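Local coordinates for tryptophan--tRNA ligase (Mycoplasma pneumoniae, PDB 2YY5), which probably attaches tryptophan to its cognate tRNA at the expense of ATP, as a homodimeric class I aminoacyl-tRNA synthetase, at residues T67-G72 against E307-E312; V40-L45 against D63-L68. The protein carries 1 engineered substitution. All coordinates share one frame; numbering follows the deposited sequence.

Contact 1: T67-G72 against E307-E312; sequences TLLAVG and EQISRE
Leu-69 and Ile-309 meet where helix 54-71 ends, and the carbonyl O of Leu-69 helps to close that end: it receives Gly-72 N at 2.8 Å. The same N-H makes a weak bond to Leu-68 O. With its positive phi of 127°, Gly-72 completes a Schellman motif. At this backbone geometry glycine fits, because it has no side chain to crowd the preceding carbonyl O.

The packing itself is wholly apolar. Leu-69 and Ile-309 lay their side chains across each other at about a right angle, and each offers more than one carbon. At the outer end, CD2 of Leu-69 lies 3.7 Å from CG2 of Ile-309. Nearer the helix backbone, CB of Leu-69 is met by the other branch, 4.0 Å from Ile-309 CD1. Both branches can be used because chi1 of Ile-309 (-53°) turns CG2 opposite its own N and keeps CG1 beside that N; a beta-branched residue is well suited to such a two-pronged approach. CG1, midway along the longer branch, passes 4.4 Å from the N of Ala-70. The small methyl of Ala-70 lets the chain come near, and it rests on Lys-305 and Arg-306 of helix 284-308 as well.

Ile-309 sits in the short break between helices 284-308 and 311-340. Beyond it, Ser-310 takes the N-cap position and its side chain caps Gln-313 N, although the placement of OG is less certain. The arrangement is a helix-break-helix junction, with an apolar residue in the break packed on the C-terminal turn of helix 54-71.

Contact 2: V40-L45 against D63-L68; sequences VFVADL and DLVRTL
Val-42 and Leu-64 form the close part of this buried interface, their side chains running alongside one another and pointing opposite ways. The CD2 methyl of Leu-64 lies against both branches of the valine, 3.7 Å from Val-42 CG2 and 3.8 Å from Val-42 CG1. Leu-64 delivers that methyl by setting CG opposite its own N (chi1 -174°). One residue on, Val-65 comes across Val-42 at about a right angle, its CG2 4.0 Å from Val-42 CG2, which is thus shared by two helix residues. Val-65 also touches Val-314 and Leu-318 of helix 311-340, so a compact branched side chain serves two neighbours.

Strand 37-42 and helix 54-71 belong to a beta-alpha-beta crossover of the Rossmann-like nucleotide-binding domain of class I synthetases: after the helix the chain enters strand 78-82, parallel to 37-42 and beside it. The short strand and helix segments here run nearly antiparallel, at 150°, with axes 9.4 Å apart. Alternation along the strand turns Val-40 and Val-42 to the helix and Phe-41 away from it, to touch the bound tryptophanyl-adenylate analogue.

Packing is looser toward Val-40, whose single approach is CG1 to Leu-68 CD1 at 4.2 Å; Leu-80 of the next strand also touches this leucine. Asp-63 and Arg-66, both partly exposed, are polar instead: Arg-66 NH1 meets Asp-63 OD1 in a salt bridge of 2.9 Å, the carboxylate oxygen lying near the guanidinium plane. Thr-67, by contrast, is buried, and its hydroxyl is satisfied by Asp-63 O, which receives OG1 and the N of Thr-67, one from each side of the carbonyl plane.

How the contacts relate
The two contacts use neighbouring, partly overlapping faces of helix 54-71, contact 1 at its last turn, and share Thr-67 and Leu-68, with centres 11 Å apart. In contact 2 the helix packs on the nucleotide-binding sheet; in contact 1 it meets the break between the two long C-terminal helices. They also touch directly, Ile-309 O lying 3.4 Å from Arg-66 CD. Contact 2 is the nearer to the active site: the Leu-64 side chain lies about 4 Å from that of Ala-13, a predicted ATP-binding residue, and about 7 Å from the bound analogue. Contact 1 is remote from the annotated sites, its centre about 18 Å from the chain centre, against about 10 Å for contact 2.

Contact 1: T67-G72 against E307-E312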
ATOM      1  N   THR B  67      15.910 -11.306 -20.500  1.00 24.09           N
ATOM      2  CA  THR B  67      17.295 -11.202 -20.059  1.00 23.11           C
ATOM      3  C   THR B  67      17.616 -12.278 -19.019  1.00 23.14           C
ATOM      4  O   THR B  67      18.642 -12.955 -19.106  1.00 22.86           O
ATOM      5  CB  THR B  67      17.591  -9.818 -19.444  1.00 24.41           C
ATOM      6  OG1 THR B  67      17.477  -8.807 -20.455  1.00 27.52           O
ATOM      7  CG2 THR B  67      18.996  -9.782 -18.865  1.00 16.11           C
ATOM      8  N   LEU B  68      16.730 -12.440 -18.040  1.00 20.18           N
ATOM      9  CA  LEU B  68      16.936 -13.431 -16.989  1.00 21.92           C
ATOM     10  C   LEU B  68      17.018 -14.847 -17.547  1.00 20.18           C
ATOM     11  O   LEU B  68      17.767 -15.679 -17.040  1.00 21.70           O
ATOM     12  CB  LEU B  68      15.825 -13.332 -15.941  1.00 18.81           C
ATOM     13  CG  LEU B  68      15.808 -12.007 -15.173  1.00 16.24           C
ATOM     14  CD1 LEU B  68      14.672 -11.997 -14.162  1.00 16.25           C
ATOM     15  CD2 LEU B  68      17.152 -11.816 -14.477  1.00 19.84           C
ATOM     16  N   LEU B  69      16.245 -15.114 -18.595  1.00 25.02           N
ATOM     17  CA  LEU B  69      16.255 -16.422 -19.238  1.00 22.61           C
ATOM     18  C   LEU B  69      17.522 -16.546 -20.082  1.00 22.06           C
ATOM     19  O   LEU B  69      18.244 -17.541 -19.992  1.00 19.00           O
ATOM     20  CB  LEU B  69      15.017 -16.588 -20.124  1.00 25.36           C
ATOM     21  CG  LEU B  69      13.775 -17.293 -19.559  1.00 29.24           C
ATOM     22  CD1 LEU B  69      13.594 -16.979 -18.098  1.00 30.66           C
ATOM     23  CD2 LEU B  69      12.547 -16.863 -20.357  1.00 30.18           C
ATOM     24  N   ALA B  70      17.800 -15.520 -20.885  1.00 21.78           N
ATOM     25  CA  ALA B  70      18.980 -15.521 -21.749  1.00 20.85           C
ATOM     26  C   ALA B  70      20.222 -15.702 -20.905  1.00 22.44           C
ATOM     27  O   ALA B  70      21.268 -16.129 -21.387  1.00 25.47           O
ATOM     28  CB  ALA B  70      19.078 -14.219 -22.515  1.00 13.16           C
ATOM     29  N   VAL B  71      20.098 -15.378 -19.630  1.00 25.03           N
ATOM     30  CA  VAL B  71      21.221 -15.485 -18.731  1.00 25.16           C
ATOM     31  C   VAL B  71      21.349 -16.848 -18.074  1.00 28.86           C
ATOM     32  O   VAL B  71      22.430 -17.211 -17.621  1.00 36.77           O
ATOM     33  CB  VAL B  71      21.146 -14.369 -17.692  1.00 21.61           C
ATOM     34  CG1 VAL B  71      21.897 -14.749 -16.445  1.00 23.24           C
ATOM     35  CG2 VAL B  71      21.726 -13.099 -18.304  1.00 18.05           C
ATOM     36  N   GLY B  72      20.263 -17.613 -18.032  1.00 31.61           N
ATOM     37  CA  GLY B  72      20.339 -18.934 -17.430  1.00 32.72           C
ATOM     38  C   GLY B  72      19.319 -19.260 -16.350  1.00 33.64           C
ATOM     39  O   GLY B  72      19.289 -20.388 -15.852  1.00 31.19           O
ATOM     40  N   GLU B 307      17.451 -12.703 -27.661  1.00 55.16           N
ATOM     41  CA  GLU B 307      16.678 -12.568 -28.890  1.00 57.74           C
ATOM     42  C   GLU B 307      15.880 -13.840 -29.208  1.00 55.59           C
ATOM     43  O   GLU B 307      14.781 -13.775 -29.767  1.00 52.04           O
ATOM     44  CB  GLU B 307      17.631 -12.243 -30.039  1.00 60.92           C
ATOM     45  CG  GLU B 307      16.974 -11.989 -31.372  1.00 71.12           C
ATOM     46  CD  GLU B 307      17.996 -11.876 -32.484  1.00 78.24           C
ATOM     47  OE1 GLU B 307      18.912 -11.032 -32.370  1.00 82.18           O
ATOM     48  OE2 GLU B 307      17.887 -12.634 -33.470  1.00 82.55           O
ATOM     49  N   GLN B 308      16.441 -14.989 -28.843  1.00 50.82           N
ATOM     50  CA  GLN B 308      15.804 -16.276 -29.078  1.00 49.59           C
ATOM     51  C   GLN B 308      14.534 -16.466 -28.250  1.00 53.68           C
ATOM     52  O   GLN B 308      13.598 -17.133 -28.691  1.00 60.73           O
ATOM     53  CB  GLN B 308      16.789 -17.402 -28.764  1.00 52.94           C
ATOM     54  CG  GLN B 308      17.960 -17.483 -29.725  1.00 54.63           C
ATOM     55  CD  GLN B 308      19.123 -18.269 -29.154  1.00 61.36           C
ATOM     56  OE1 GLN B 308      18.963 -19.409 -28.708  1.00 64.41           O
ATOM     57  NE2 GLN B 308      20.305 -17.663 -29.165  1.00 60.19           N
ATOM     58  N   ILE B 309      14.500 -15.881 -27.056  1.00 49.19           N
ATOM     59  CA  ILE B 309      13.335 -16.002 -26.181  1.00 41.62           C
ATOM     60  C   ILE B 309      12.114 -15.333 -26.823  1.00 40.30           C
ATOM     61  O   ILE B 309      12.210 -14.207 -27.314  1.00 37.01           O
ATOM     62  CB  ILE B 309      13.621 -15.355 -24.809  1.00 39.31           C
ATOM     63  CG1 ILE B 309      14.915 -15.933 -24.225  1.00 34.39           C
ATOM     64  CG2 ILE B 309      12.451 -15.596 -23.864  1.00 39.81           C
ATOM     65  CD1 ILE B 309      14.890 -17.435 -24.011  1.00 31.58           C
ATOM     66  N   SER B 310      10.973 -16.026 -26.810  1.00 37.86           N
ATOM     67  CA  SER B 310       9.740 -15.512 -27.419  1.00 35.05           C
ATOM     68  C   SER B 310       8.693 -14.990 -26.443  1.00 39.46           C
ATOM     69  O   SER B 310       8.684 -15.352 -25.264  1.00 39.64           O
ATOM     70  CB  SER B 310       9.072 -16.600 -28.249  1.00 36.20           C
ATOM     71  OG  SER B 310       8.398 -17.516 -27.406  1.00 34.36           O
ATOM     72  N   ARG B 311       7.788 -14.166 -26.970  1.00 39.03           N
ATOM     73  CA  ARG B 311       6.705 -13.567 -26.193  1.00 37.26           C
ATOM     74  C   ARG B 311       5.920 -14.648 -25.438  1.00 39.59           C
ATOM     75  O   ARG B 311       5.728 -14.546 -24.223  1.00 39.85           O
ATOM     76  CB  ARG B 311       5.755 -12.800 -27.125  1.00 37.56           C
ATOM     77  CG  ARG B 311       5.049 -11.615 -26.480  1.00 36.79           C
ATOM     78  CD  ARG B 311       5.708 -10.302 -26.884  1.00 47.45           C
ATOM     79  NE  ARG B 311       5.468  -9.245 -25.903  1.00 50.53           N
ATOM     80  CZ  ARG B 311       5.883  -7.988 -26.030  1.00 48.89           C
ATOM     81  NH1 ARG B 311       5.619  -7.103 -25.076  1.00 50.62           N
ATOM     82  NH2 ARG B 311       6.551  -7.608 -27.112  1.00 44.28           N
ATOM     83  N   GLU B 312       5.458 -15.667 -26.165  1.00 38.83           N
ATOM     84  CA  GLU B 312       4.702 -16.779 -25.579  1.00 37.89           C
ATOM     85  C   GLU B 312       5.485 -17.391 -24.418  1.00 34.54           C
ATOM     86  O   GLU B 312       4.929 -17.685 -23.360  1.00 32.10           O
ATOM     87  CB  GLU B 312       4.425 -17.858 -26.642  1.00 47.46           C
ATOM     88  CG  GLU B 312       5.657 -18.254 -27.476  1.00 65.08           C
ATOM     89  CD  GLU B 312       6.035 -19.736 -27.374  1.00 71.10           C
ATOM     90  OE1 GLU B 312       7.074 -20.127 -27.959  1.00 68.53           O
ATOM     91  OE2 GLU B 312       5.300 -20.506 -26.717  1.00 74.27           O
TER

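Contact 2: V40-L45 against D63-L68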
ATOM      1  N   VAL B  40      12.471 -15.482  -7.776  1.00 16.88           N
ATOM      2  CA  VAL B  40      12.905 -14.258  -8.426  1.00 15.13           C
ATOM      3  C   VAL B  40      11.703 -13.579  -9.082  1.00 16.26           C
ATOM      4  O   VAL B  40      10.876 -14.240  -9.717  1.00 22.77           O
ATOM      5  CB  VAL B  40      13.958 -14.560  -9.503  1.00  7.83           C
ATOM      6  CG1 VAL B  40      14.480 -13.259 -10.114  1.00  7.84           C
ATOM      7  CG2 VAL B  40      15.075 -15.355  -8.893  1.00 12.62           C
ATOM      8  N   PHE B  41      11.600 -12.264  -8.941  1.00  9.80           N
ATOM      9  CA  PHE B  41      10.479 -11.563  -9.545  1.00 11.87           C
ATOM     10  C   PHE B  41      10.838 -10.201 -10.135  1.00 13.15           C
ATOM     11  O   PHE B  41      11.832  -9.569  -9.754  1.00  9.22           O
ATOM     12  CB  PHE B  41       9.331 -11.392  -8.531  1.00  8.12           C
ATOM     13  CG  PHE B  41       9.678 -10.517  -7.353  1.00 10.35           C
ATOM     14  CD1 PHE B  41      10.329 -11.045  -6.238  1.00 16.86           C
ATOM     15  CD2 PHE B  41       9.369  -9.158  -7.367  1.00 15.33           C
ATOM     16  CE1 PHE B  41      10.671 -10.232  -5.151  1.00 12.27           C
ATOM     17  CE2 PHE B  41       9.705  -8.333  -6.286  1.00 17.14           C
ATOM     18  CZ  PHE B  41      10.356  -8.872  -5.177  1.00 17.14           C
ATOM     19  N   VAL B  42      10.013  -9.775 -11.082  1.00 11.38           N
ATOM     20  CA  VAL B  42      10.165  -8.492 -11.740  1.00 15.12           C
ATOM     21  C   VAL B  42       9.383  -7.551 -10.833  1.00 13.82           C
ATOM     22  O   VAL B  42       8.160  -7.605 -10.780  1.00 12.71           O
ATOM     23  CB  VAL B  42       9.528  -8.532 -13.143  1.00 21.08           C
ATOM     24  CG1 VAL B  42       9.573  -7.146 -13.795  1.00 23.62           C
ATOM     25  CG2 VAL B  42      10.252  -9.561 -13.993  1.00 18.15           C
ATOM     26  N   ALA B  43      10.095  -6.696 -10.113  1.00 14.37           N
ATOM     27  CA  ALA B  43       9.463  -5.782  -9.175  1.00 18.94           C
ATOM     28  C   ALA B  43       8.803  -4.535  -9.804  1.00 18.88           C
ATOM     29  O   ALA B  43       9.208  -3.401  -9.538  1.00 15.86           O
ATOM     30  CB  ALA B  43      10.488  -5.375  -8.121  1.00 18.36           C
ATOM     31  N   ASP B  44       7.767  -4.755 -10.609  1.00 20.29           N
ATOM     32  CA  ASP B  44       7.069  -3.661 -11.284  1.00 22.80           C
ATOM     33  C   ASP B  44       6.224  -2.763 -10.378  1.00 22.98           C
ATOM     34  O   ASP B  44       5.715  -1.739 -10.824  1.00 25.58           O
ATOM     35  CB  ASP B  44       6.196  -4.206 -12.417  1.00 19.09           C
ATOM     36  CG  ASP B  44       5.184  -5.238 -11.940  1.00 24.78           C
ATOM     37  OD1 ASP B  44       4.190  -5.446 -12.664  1.00 23.89           O
ATOM     38  OD2 ASP B  44       5.382  -5.849 -10.861  1.00 21.12           O
ATOM     39  N   LEU B  45       6.066  -3.146  -9.116  1.00 22.70           N
ATOM     40  CA  LEU B  45       5.309  -2.329  -8.170  1.00 19.73           C
ATOM     41  C   LEU B  45       6.253  -1.265  -7.607  1.00 19.47           C
ATOM     42  O   LEU B  45       5.815  -0.248  -7.075  1.00 25.65           O
ATOM     43  CB  LEU B  45       4.731  -3.198  -7.043  1.00 15.08           C
ATOM     44  CG  LEU B  45       3.655  -4.199  -7.492  1.00 15.87           C
ATOM     45  CD1 LEU B  45       3.191  -5.009  -6.307  1.00 19.02           C
ATOM     46  CD2 LEU B  45       2.475  -3.470  -8.124  1.00  9.77           C
ATOM     47  N   ASP B  63      11.084  -7.401 -21.429  1.00 24.19           N
ATOM     48  CA  ASP B  63      12.516  -7.426 -21.682  1.00 27.03           C
ATOM     49  C   ASP B  63      13.354  -8.001 -20.532  1.00 27.29           C
ATOM     50  O   ASP B  63      14.379  -8.645 -20.771  1.00 25.74           O
ATOM     51  CB  ASP B  63      13.018  -6.019 -22.027  1.00 33.29           C
ATOM     52  CG  ASP B  63      12.583  -5.561 -23.412  1.00 39.66           C
ATOM     53  OD1 ASP B  63      12.456  -6.417 -24.315  1.00 39.55           O
ATOM     54  OD2 ASP B  63      12.386  -4.339 -23.603  1.00 42.93           O
ATOM     55  N   LEU B  64      12.933  -7.769 -19.290  1.00 24.08           N
ATOM     56  CA  LEU B  64      13.680  -8.292 -18.151  1.00 22.42           C
ATOM     57  C   LEU B  64      13.576  -9.814 -18.086  1.00 23.19           C
ATOM     58  O   LEU B  64      14.570 -10.491 -17.848  1.00 23.67           O
ATOM     59  CB  LEU B  64      13.177  -7.689 -16.835  1.00 22.07           C
ATOM     60  CG  LEU B  64      13.982  -8.040 -15.575  1.00 19.91           C
ATOM     61  CD1 LEU B  64      15.403  -7.505 -15.683  1.00 21.85           C
ATOM     62  CD2 LEU B  64      13.305  -7.443 -14.373  1.00 22.38           C
ATOM     63  N   VAL B  65      12.374 -10.348 -18.300  1.00 23.70           N
ATOM     64  CA  VAL B  65      12.185 -11.787 -18.257  1.00 23.35           C
ATOM     65  C   VAL B  65      13.065 -12.460 -19.293  1.00 23.66           C
ATOM     66  O   VAL B  65      13.658 -13.503 -19.023  1.00 29.37           O
ATOM     67  CB  VAL B  65      10.718 -12.191 -18.503  1.00 23.76           C
ATOM     68  CG1 VAL B  65      10.605 -13.702 -18.592  1.00 17.71           C
ATOM     69  CG2 VAL B  65       9.851 -11.697 -17.360  1.00 17.38           C
ATOM     70  N   ARG B  66      13.154 -11.870 -20.479  1.00 23.51           N
ATOM     71  CA  ARG B  66      13.999 -12.442 -21.513  1.00 20.90           C
ATOM     72  C   ARG B  66      15.473 -12.408 -21.103  1.00 24.61           C
ATOM     73  O   ARG B  66      16.205 -13.372 -21.323  1.00 24.82           O
ATOM     74  CB  ARG B  66      13.802 -11.708 -22.836  1.00 25.54           C
ATOM     75  CG  ARG B  66      12.550 -12.139 -23.590  1.00 32.18           C
ATOM     76  CD  ARG B  66      12.613 -11.680 -25.030  1.00 37.83           C
ATOM     77  NE  ARG B  66      12.844 -10.244 -25.130  1.00 40.55           N
ATOM     78  CZ  ARG B  66      13.177  -9.619 -26.253  1.00 44.51           C
ATOM     79  NH1 ARG B  66      13.368  -8.305 -26.252  1.00 43.97           N
ATOM     80  NH2 ARG B  66      13.328 -10.310 -27.376  1.00 48.64           N
ATOM     81  N   THR B  67      15.910 -11.306 -20.500  1.00 24.09           N
ATOM     82  CA  THR B  67      17.295 -11.202 -20.059  1.00 23.11           C
ATOM     83  C   THR B  67      17.616 -12.278 -19.019  1.00 23.14           C
ATOM     84  O   THR B  67      18.642 -12.955 -19.106  1.00 22.86           O
ATOM     85  CB  THR B  67      17.591  -9.818 -19.444  1.00 24.41           C
ATOM     86  OG1 THR B  67      17.477  -8.807 -20.455  1.00 27.52           O
ATOM     87  CG2 THR B  67      18.996  -9.782 -18.865  1.00 16.11           C
ATOM     88  N   LEU B  68      16.730 -12.440 -18.040  1.00 20.18           N
ATOM     89  CA  LEU B  68      16.936 -13.431 -16.989  1.00 21.92           C
ATOM     90  C   LEU B  68      17.018 -14.847 -17.547  1.00 20.18           C
ATOM     91  O   LEU B  68      17.767 -15.679 -17.040  1.00 21.70           O
ATOM     92  CB  LEU B  68      15.825 -13.332 -15.941  1.00 18.81           C
ATOM     93  CG  LEU B  68      15.808 -12.007 -15.173  1.00 16.24           C
ATOM     94  CD1 LEU B  68      14.672 -11.997 -14.162  1.00 16.25           C
ATOM     95  CD2 LEU B  68      17.152 -11.816 -14.477  1.00 19.84           C
TER